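Local coordinates for protein ribulose-bisphosphate carboxylase (Alicyclobacillus acidocaldarius subsp. acidocaldarius, PDB 4NAS) that belongs to the ribulose-bisphosphate carboxylase large-chain family, joining an N-terminal domain to a TIM-barrel domain, and is modelled here with bound calcium ions, at residues Gln122-Lys127 with Leu254-Val260; Leu291-Ala295 with His329-Leu333. All coordinates share one frame. Numbering follows the deposited sequence.

Contact 1: residues Gln122-Lys127 with Leu254-Val260. With CA (calcium ion), chain L.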
ATOM      1  N   GLN B 122       4.439  20.680   1.363  1.00 21.35           N
ATOM      2  CA  GLN B 122       5.406  19.977   0.532  1.00 25.45           C
ATOM      3  C   GLN B 122       4.719  18.956  -0.388  1.00 27.40           C
ATOM      4  O   GLN B 122       5.356  18.351  -1.252  1.00 24.78           O
ATOM      5  CB  GLN B 122       6.431  19.264   1.413  1.00 26.71           C
ATOM      6  CG  GLN B 122       7.352  20.191   2.191  1.00 31.35           C
ATOM      7  CD  GLN B 122       8.381  19.391   2.955  1.00 40.08           C
ATOM      8  OE1 GLN B 122       9.276  18.793   2.354  1.00 45.38           O
ATOM      9  NE2 GLN B 122       8.237  19.331   4.277  1.00 32.48           N
ATOM     10  N   PHE B 123       3.423  18.749  -0.190  1.00 26.65           N
ATOM     11  CA  PHE B 123       2.680  17.824  -1.042  1.00 18.38           C
ATOM     12  C   PHE B 123       1.939  18.640  -2.116  1.00 25.02           C
ATOM     13  O   PHE B 123       1.627  19.815  -1.879  1.00 19.01           O
ATOM     14  CB  PHE B 123       1.704  17.023  -0.197  1.00 24.02           C
ATOM     15  CG  PHE B 123       2.356  16.015   0.702  1.00 27.67           C
ATOM     16  CD1 PHE B 123       2.965  14.881   0.174  1.00 28.47           C
ATOM     17  CD2 PHE B 123       2.354  16.192   2.080  1.00 25.45           C
ATOM     18  CE1 PHE B 123       3.560  13.939   1.017  1.00 20.81           C
ATOM     19  CE2 PHE B 123       2.942  15.257   2.931  1.00 21.11           C
ATOM     20  CZ  PHE B 123       3.542  14.127   2.394  1.00 22.88           C
ATOM     21  N   PRO B 124       1.662  18.038  -3.301  1.00 20.41           N
ATOM     22  CA  PRO B 124       1.122  18.842  -4.403  1.00 24.08           C
ATOM     23  C   PRO B 124      -0.315  19.316  -4.214  1.00 24.34           C
ATOM     24  O   PRO B 124      -0.624  20.422  -4.630  1.00 19.14           O
ATOM     25  CB  PRO B 124       1.180  17.882  -5.600  1.00 23.74           C
ATOM     26  CG  PRO B 124       1.114  16.521  -4.980  1.00 25.27           C
ATOM     27  CD  PRO B 124       1.934  16.653  -3.728  1.00 17.78           C
ATOM     28  N   GLY B 125      -1.208  18.508  -3.649  1.00 24.06           N
ATOM     29  CA  GLY B 125      -2.617  18.896  -3.656  1.00 21.92           C
ATOM     30  C   GLY B 125      -3.201  18.810  -5.066  1.00 21.70           C
ATOM     31  O   GLY B 125      -2.475  18.579  -6.039  1.00 21.04           O
ATOM     32  N   PRO B 126      -4.522  18.989  -5.186  1.00 25.00           N
ATOM     33  CA  PRO B 126      -5.191  18.810  -6.481  1.00 21.79           C
ATOM     34  C   PRO B 126      -4.740  19.888  -7.474  1.00 23.23           C
ATOM     35  O   PRO B 126      -4.504  21.028  -7.060  1.00 25.52           O
ATOM     36  CB  PRO B 126      -6.672  18.973  -6.127  1.00 20.07           C
ATOM     37  CG  PRO B 126      -6.743  18.578  -4.655  1.00 17.35           C
ATOM     38  CD  PRO B 126      -5.489  19.184  -4.089  1.00 16.89           C
ATOM     39  N   LYS B 127      -4.550  19.506  -8.730  1.00 21.30           N
ATOM     40  CA  LYS B 127      -4.203  20.456  -9.775  1.00 19.38           C
ATOM     41  C   LYS B 127      -5.447  21.279 -10.112  1.00 28.22           C
ATOM     42  O   LYS B 127      -5.357  22.483 -10.366  1.00 21.98           O
ATOM     43  CB  LYS B 127      -3.660  19.723 -11.012  1.00 24.67           C
ATOM     44  CG  LYS B 127      -3.046  20.652 -12.078  1.00 26.09           C
ATOM     45  CD  LYS B 127      -2.449  19.912 -13.273  1.00 25.92           C
ATOM     46  CE  LYS B 127      -1.088  19.261 -12.969  1.00 28.23           C
ATOM     47  NZ  LYS B 127      -1.091  17.742 -12.886  1.00 21.09           N
ATOM     48  N   LEU B 254       2.266  12.699 -10.555  1.00 21.02           N
ATOM     49  CA  LEU B 254       1.285  12.999 -11.622  1.00 28.76           C
ATOM     50  C   LEU B 254       0.549  14.312 -11.351  1.00 27.72           C
ATOM     51  O   LEU B 254       0.333  15.141 -12.248  1.00 23.95           O
ATOM     52  CB  LEU B 254       0.234  11.897 -11.694  1.00 18.92           C
ATOM     53  CG  LEU B 254       0.475  10.539 -12.367  1.00 44.75           C
ATOM     54  CD1 LEU B 254       1.802   9.932 -12.008  1.00 47.57           C
ATOM     55  CD2 LEU B 254      -0.663   9.588 -11.975  1.00 17.64           C
ATOM     56  N   ALA B 255       0.128  14.477 -10.108  1.00 22.53           N
ATOM     57  CA  ALA B 255      -0.613  15.661  -9.723  1.00 23.35           C
ATOM     58  C   ALA B 255       0.299  16.902  -9.756  1.00 28.38           C
ATOM     59  O   ALA B 255      -0.150  18.028  -9.984  1.00 27.46           O
ATOM     60  CB  ALA B 255      -1.233  15.435  -8.332  1.00 21.98           C
ATOM     61  N   ARG B 256       1.592  16.694  -9.576  1.00 21.42           N
ATOM     62  CA  ARG B 256       2.516  17.826  -9.587  1.00 29.08           C
ATOM     63  C   ARG B 256       2.928  18.259 -10.995  1.00 28.79           C
ATOM     64  O   ARG B 256       3.234  19.427 -11.225  1.00 32.20           O
ATOM     65  CB  ARG B 256       3.758  17.531  -8.751  1.00 32.55           C
ATOM     66  CG  ARG B 256       4.526  18.798  -8.360  1.00 32.56           C
ATOM     67  CD  ARG B 256       5.816  18.482  -7.616  1.00 37.30           C
ATOM     68  NE  ARG B 256       5.646  17.588  -6.472  1.00 38.48           N
ATOM     69  CZ  ARG B 256       5.358  17.987  -5.237  1.00 42.15           C
ATOM     70  NH1 ARG B 256       5.185  19.273  -4.970  1.00 41.07           N
ATOM     71  NH2 ARG B 256       5.237  17.094  -4.267  1.00 43.87           N
ATOM     72  N   ASP B 257       2.925  17.323 -11.937  1.00 30.53           N
ATOM     73  CA  ASP B 257       3.420  17.573 -13.295  1.00 25.10           C
ATOM     74  C   ASP B 257       2.455  18.457 -14.130  1.00 31.00           C
ATOM     75  O   ASP B 257       1.333  18.043 -14.428  1.00 31.08           O
ATOM     76  CB  ASP B 257       3.626  16.214 -13.972  1.00 29.44           C
ATOM     77  CG  ASP B 257       4.427  16.297 -15.252  1.00 34.85           C
ATOM     78  OD1 ASP B 257       4.544  17.393 -15.844  1.00 33.82           O
ATOM     79  OD2 ASP B 257       4.932  15.235 -15.668  1.00 41.97           O
ATOM     80  N   PRO B 258       2.905  19.661 -14.526  1.00 29.40           N
ATOM     81  CA  PRO B 258       2.086  20.596 -15.306  1.00 30.22           C
ATOM     82  C   PRO B 258       1.607  19.983 -16.618  1.00 34.04           C
ATOM     83  O   PRO B 258       0.483  20.258 -17.058  1.00 36.81           O
ATOM     84  CB  PRO B 258       3.057  21.741 -15.594  1.00 38.70           C
ATOM     85  CG  PRO B 258       4.019  21.700 -14.455  1.00 35.32           C
ATOM     86  CD  PRO B 258       4.219  20.237 -14.195  1.00 33.78           C
ATOM     87  N   ASP B 259       2.442  19.141 -17.222  1.00 31.89           N
ATOM     88  CA  ASP B 259       2.087  18.484 -18.483  1.00 39.47           C
ATOM     89  C   ASP B 259       1.010  17.405 -18.342  1.00 35.22           C
ATOM     90  O   ASP B 259       0.395  17.016 -19.340  1.00 35.41           O
ATOM     91  CB  ASP B 259       3.324  17.910 -19.179  1.00 40.16           C
ATOM     92  CG  ASP B 259       4.251  18.993 -19.713  1.00 41.79           C
ATOM     93  OD1 ASP B 259       3.777  20.122 -19.970  1.00 36.96           O
ATOM     94  OD2 ASP B 259       5.457  18.710 -19.875  1.00 45.29           O
ATOM     95  N   VAL B 260       0.793  16.907 -17.125  1.00 29.51           N
ATOM     96  CA  VAL B 260      -0.359  16.042 -16.859  1.00 34.65           C
ATOM     97  C   VAL B 260      -1.550  16.960 -16.611  1.00 34.11           C
ATOM     98  O   VAL B 260      -1.975  17.207 -15.474  1.00 26.84           O
ATOM     99  CB  VAL B 260      -0.125  15.045 -15.697  1.00 30.90           C
ATOM    100  CG1 VAL B 260      -1.324  14.126 -15.530  1.00 27.71           C
ATOM    101  CG2 VAL B 260       1.107  14.210 -15.981  1.00 28.36           C
TER
HETATM  102 CA    CA L 504       0.207  22.512  -5.417  1.00 40.66          CA
HETATM  103  O   HOH W   1       1.743  22.224  -3.481  1.00 42.59           O
HETATM  104  O   HOH W   2      -1.233  19.612  -8.152  1.00 27.05           O
HETATM  105  O   HOH W   3      -1.908  22.386  -7.004  1.00 32.00           O
HETATM  106  O   HOH W   4      -1.613  23.313  -3.911  1.00 28.40           O
HETATM  107  O   HOH W   5       0.386  25.331  -4.953  1.00 35.15           O
HETATM  108  O   HOH W   6       1.264  21.259  -7.031  1.00 33.65           O

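Contact 2: residues Leu291-Ala295 with His329-Leu333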
ATOM      1  N   LEU B 291      -5.163  11.717   2.829  1.00 13.65           N
ATOM      2  CA  LEU B 291      -4.060  11.345   1.945  1.00 16.18           C
ATOM      3  C   LEU B 291      -4.366  11.573   0.453  1.00 21.07           C
ATOM      4  O   LEU B 291      -3.480  11.958  -0.322  1.00 18.71           O
ATOM      5  CB  LEU B 291      -3.714   9.872   2.156  1.00 19.05           C
ATOM      6  CG  LEU B 291      -3.163   9.544   3.549  1.00 17.85           C
ATOM      7  CD1 LEU B 291      -2.596   8.137   3.584  1.00 23.61           C
ATOM      8  CD2 LEU B 291      -2.119  10.543   3.928  1.00 18.37           C
HETATM    9  N   MSE B 292      -5.611  11.309   0.060  1.00 17.16           N
HETATM   10  CA  MSE B 292      -6.044  11.532  -1.321  1.00 20.49           C
HETATM   11  C   MSE B 292      -5.947  12.992  -1.749  1.00 23.88           C
HETATM   12  O   MSE B 292      -5.477  13.292  -2.845  1.00 24.84           O
HETATM   13  CB  MSE B 292      -7.488  11.061  -1.508  1.00 19.11           C
HETATM   14  CG  MSE B 292      -7.671   9.576  -1.450  1.00 20.53           C
HETATM   15 SE   MSE B 292      -6.622   8.694  -2.815  0.61 22.04          SE
HETATM   16  CE  MSE B 292      -7.388   6.942  -2.593  1.00 20.89           C
ATOM     17  N   ARG B 293      -6.415  13.904  -0.895  1.00 22.56           N
ATOM     18  CA  ARG B 293      -6.328  15.332  -1.205  1.00 23.79           C
ATOM     19  C   ARG B 293      -4.853  15.766  -1.308  1.00 22.09           C
ATOM     20  O   ARG B 293      -4.456  16.517  -2.212  1.00 19.06           O
ATOM     21  CB  ARG B 293      -7.102  16.170  -0.167  1.00 15.91           C
ATOM     22  CG  ARG B 293      -7.056  17.670  -0.402  1.00 16.48           C
ATOM     23  CD  ARG B 293      -7.978  18.377   0.597  1.00 16.80           C
ATOM     24  NE  ARG B 293      -8.155  19.789   0.281  1.00 17.59           N
ATOM     25  CZ  ARG B 293      -8.826  20.645   1.047  1.00 20.75           C
ATOM     26  NH1 ARG B 293      -8.930  21.920   0.686  1.00 27.35           N
ATOM     27  NH2 ARG B 293      -9.358  20.229   2.187  1.00 17.65           N
ATOM     28  N   LEU B 294      -4.028  15.265  -0.406  1.00 19.11           N
ATOM     29  CA  LEU B 294      -2.614  15.645  -0.427  1.00 20.20           C
ATOM     30  C   LEU B 294      -1.932  15.146  -1.696  1.00 18.89           C
ATOM     31  O   LEU B 294      -1.097  15.835  -2.275  1.00 20.50           O
ATOM     32  CB  LEU B 294      -1.890  15.063   0.781  1.00 18.35           C
ATOM     33  CG  LEU B 294      -2.299  15.598   2.160  1.00 16.96           C
ATOM     34  CD1 LEU B 294      -1.557  14.838   3.301  1.00 18.81           C
ATOM     35  CD2 LEU B 294      -2.050  17.087   2.236  1.00 17.10           C
ATOM     36  N   ALA B 295      -2.301  13.936  -2.107  1.00 21.12           N
ATOM     37  CA  ALA B 295      -1.698  13.279  -3.258  1.00 20.17           C
ATOM     38  C   ALA B 295      -2.142  13.913  -4.581  1.00 24.95           C
ATOM     39  O   ALA B 295      -1.443  13.796  -5.583  1.00 29.92           O
ATOM     40  CB  ALA B 295      -2.015  11.778  -3.234  1.00 15.29           C
ATOM     41  N   HIS B 329      -4.390  23.677   0.012  1.00 24.45           N
ATOM     42  CA  HIS B 329      -4.707  22.947  -1.217  1.00 24.89           C
ATOM     43  C   HIS B 329      -6.169  23.182  -1.594  1.00 26.28           C
ATOM     44  O   HIS B 329      -6.985  23.525  -0.737  1.00 19.35           O
ATOM     45  CB  HIS B 329      -4.410  21.455  -1.052  1.00 18.70           C
ATOM     46  CG  HIS B 329      -3.006  21.172  -0.631  1.00 20.68           C
ATOM     47  ND1 HIS B 329      -1.915  21.761  -1.240  1.00 21.97           N
ATOM     48  CD2 HIS B 329      -2.504  20.393   0.358  1.00 25.02           C
ATOM     49  CE1 HIS B 329      -0.806  21.350  -0.651  1.00 24.69           C
ATOM     50  NE2 HIS B 329      -1.134  20.525   0.329  1.00 21.18           N
ATOM     51  N   LYS B 330      -6.476  23.010  -2.876  1.00 23.19           N
ATOM     52  CA  LYS B 330      -7.843  23.047  -3.381  1.00 25.32           C
ATOM     53  C   LYS B 330      -8.684  21.912  -2.784  1.00 23.62           C
ATOM     54  O   LYS B 330      -8.164  20.831  -2.479  1.00 21.79           O
ATOM     55  CB  LYS B 330      -7.852  22.903  -4.919  1.00 25.15           C
ATOM     56  CG  LYS B 330      -7.123  24.017  -5.704  1.00 30.29           C
ATOM     57  CD  LYS B 330      -7.071  23.633  -7.177  1.00 34.76           C
ATOM     58  CE  LYS B 330      -6.784  24.812  -8.088  1.00 42.39           C
ATOM     59  NZ  LYS B 330      -5.415  25.296  -7.891  1.00 41.63           N
ATOM     60  N   PRO B 331      -9.997  22.147  -2.641  1.00 25.16           N
ATOM     61  CA  PRO B 331     -10.946  21.124  -2.177  1.00 23.85           C
ATOM     62  C   PRO B 331     -11.251  20.094  -3.262  1.00 23.91           C
ATOM     63  O   PRO B 331     -11.091  20.350  -4.461  1.00 23.60           O
ATOM     64  CB  PRO B 331     -12.197  21.945  -1.847  1.00 21.42           C
ATOM     65  CG  PRO B 331     -12.125  23.076  -2.792  1.00 18.81           C
ATOM     66  CD  PRO B 331     -10.673  23.436  -2.897  1.00 24.60           C
ATOM     67  N   VAL B 332     -11.693  18.928  -2.827  1.00 16.33           N
ATOM     68  CA  VAL B 332     -11.867  17.780  -3.700  1.00 17.41           C
ATOM     69  C   VAL B 332     -13.359  17.490  -3.819  1.00 23.20           C
ATOM     70  O   VAL B 332     -14.092  17.670  -2.855  1.00 26.22           O
ATOM     71  CB  VAL B 332     -11.171  16.543  -3.112  1.00 21.25           C
ATOM     72  CG1 VAL B 332     -11.361  15.311  -4.017  1.00 24.39           C
ATOM     73  CG2 VAL B 332      -9.696  16.844  -2.877  1.00 22.88           C
ATOM     74  N   LEU B 333     -13.798  17.047  -4.996  1.00 17.90           N
ATOM     75  CA  LEU B 333     -15.189  16.647  -5.201  1.00 20.29           C
ATOM     76  C   LEU B 333     -15.406  15.236  -4.683  1.00 15.53           C
ATOM     77  O   LEU B 333     -14.704  14.320  -5.082  1.00 20.08           O
ATOM     78  CB  LEU B 333     -15.543  16.683  -6.702  1.00 18.45           C
ATOM     79  CG  LEU B 333     -15.951  17.997  -7.361  1.00 28.39           C
ATOM     80  CD1 LEU B 333     -15.831  17.870  -8.887  1.00 28.36           C
ATOM     81  CD2 LEU B 333     -17.387  18.352  -6.972  1.00 22.64           C
TER

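Contact 1: residues Gln122-Lys127 with Leu254-Val260
The ammonium group of K127 is the polar centre of the contact. K127 NZ donates to D257 O at 2.9 Å and V260 O at 2.8 Å, and weakly to L254 O (3.0 Å) and A255 O (3.1 Å). These carbonyls end helix 248-256 and the type I turn D257-V260; a lysine, long and positively charged, can reach this cluster, in which D257 O also accepts from V260 N (3.0 Å). The turn is also braced from within, since D257 OD1 accepts from D259 N (3.1 Å) in an Asx turn, while D257 OD2 forms a salt bridge with R229.

At the other end, R256 NH2 donates to Q122 O at 3.3 Å, and one face of the guanidinium lies over P124 CA. Between the two links, water 2 bridges G125 O and A255 O, 2.7 Å from each. P124 CG packs on A255 CB at 4.2 Å, where a small alanine permits close approach. G125 has a positive phi, and a CB there would crowd P126 CD.

P124 O also binds calcium (2.4 Å), alongside five waters. Backbone oxygens thus accept most of the polar links; carbonyls, not carboxylates, meet the ammonium group and calcium.

Contact 2: residues Leu291-Ala295 with His329-Leu333
Hydrogen bonding depends on a single side chain. R293 leaves helix 284-295 fully extended, with all its chi angles near 180°, and this carries the guanidinium beyond the helix surface to the loop ahead of strand 333-337. There R293 NE donates to K330 O (3.0 Å) and R293 NH1 to H329 O (2.9 Å), both oxygens lying near the guanidinium plane, as its in-plane N-H groups require. R293 NH2 turns to H322 O and A325 O, at the end of helix 313-324. Arginine suits this place because its donors, fanned out in one plane, can serve several carbonyls that a buried aliphatic residue would leave unmet.

Apolar packing fills in around these bonds. P331 CA lies over one face of the guanidinium. The aliphatic part of the same arginine is used as well: R293 CG meets V332 CG2 at 3.7 Å, so a branched hydrophobic residue shields the stem of the charged chain. L294 CD2 approaches H329 CD2 at 3.8 Å, near the plane of the imidazole and therefore at its edge, while H329 NE2 is hydrogen-bonded to V120 O.

The contact joins two consecutive alpha-to-beta connections of the TIM barrel, at the end where helices finish and parallel strands begin. L291, L294 and A295 lean on F91 of helix 91-99, and L291, selenomethionine M292 and A295 meet Y248 of helix 248-256. Past V332 the chain enters strand 333-337, where L333 is backbone-bonded to D298 and G300 and packs against helix 129-137.

In the fold
Both contacts lie where barrel helices end and lead toward the next strand, and the loop 122-127 connects them. Their centres are 11 Å apart, with contact 2 nearer the middle of the chain and contact 1 farther out; each is partly buried. G125 N probably hydrogen-bonds to L294 O (3.0 Å), A255 CB touches A295 O (3.2 Å) and P126 CD lies 3.4 Å from R293 O, so the loop is wedged between the ends of helices 248-256 and 284-295. In each, a basic side chain gathers backbone carbonyls: a lysine in contact 1, whose loop also carries water and calcium at P124, and an arginine in contact 2, whose aliphatic stem packs on V332.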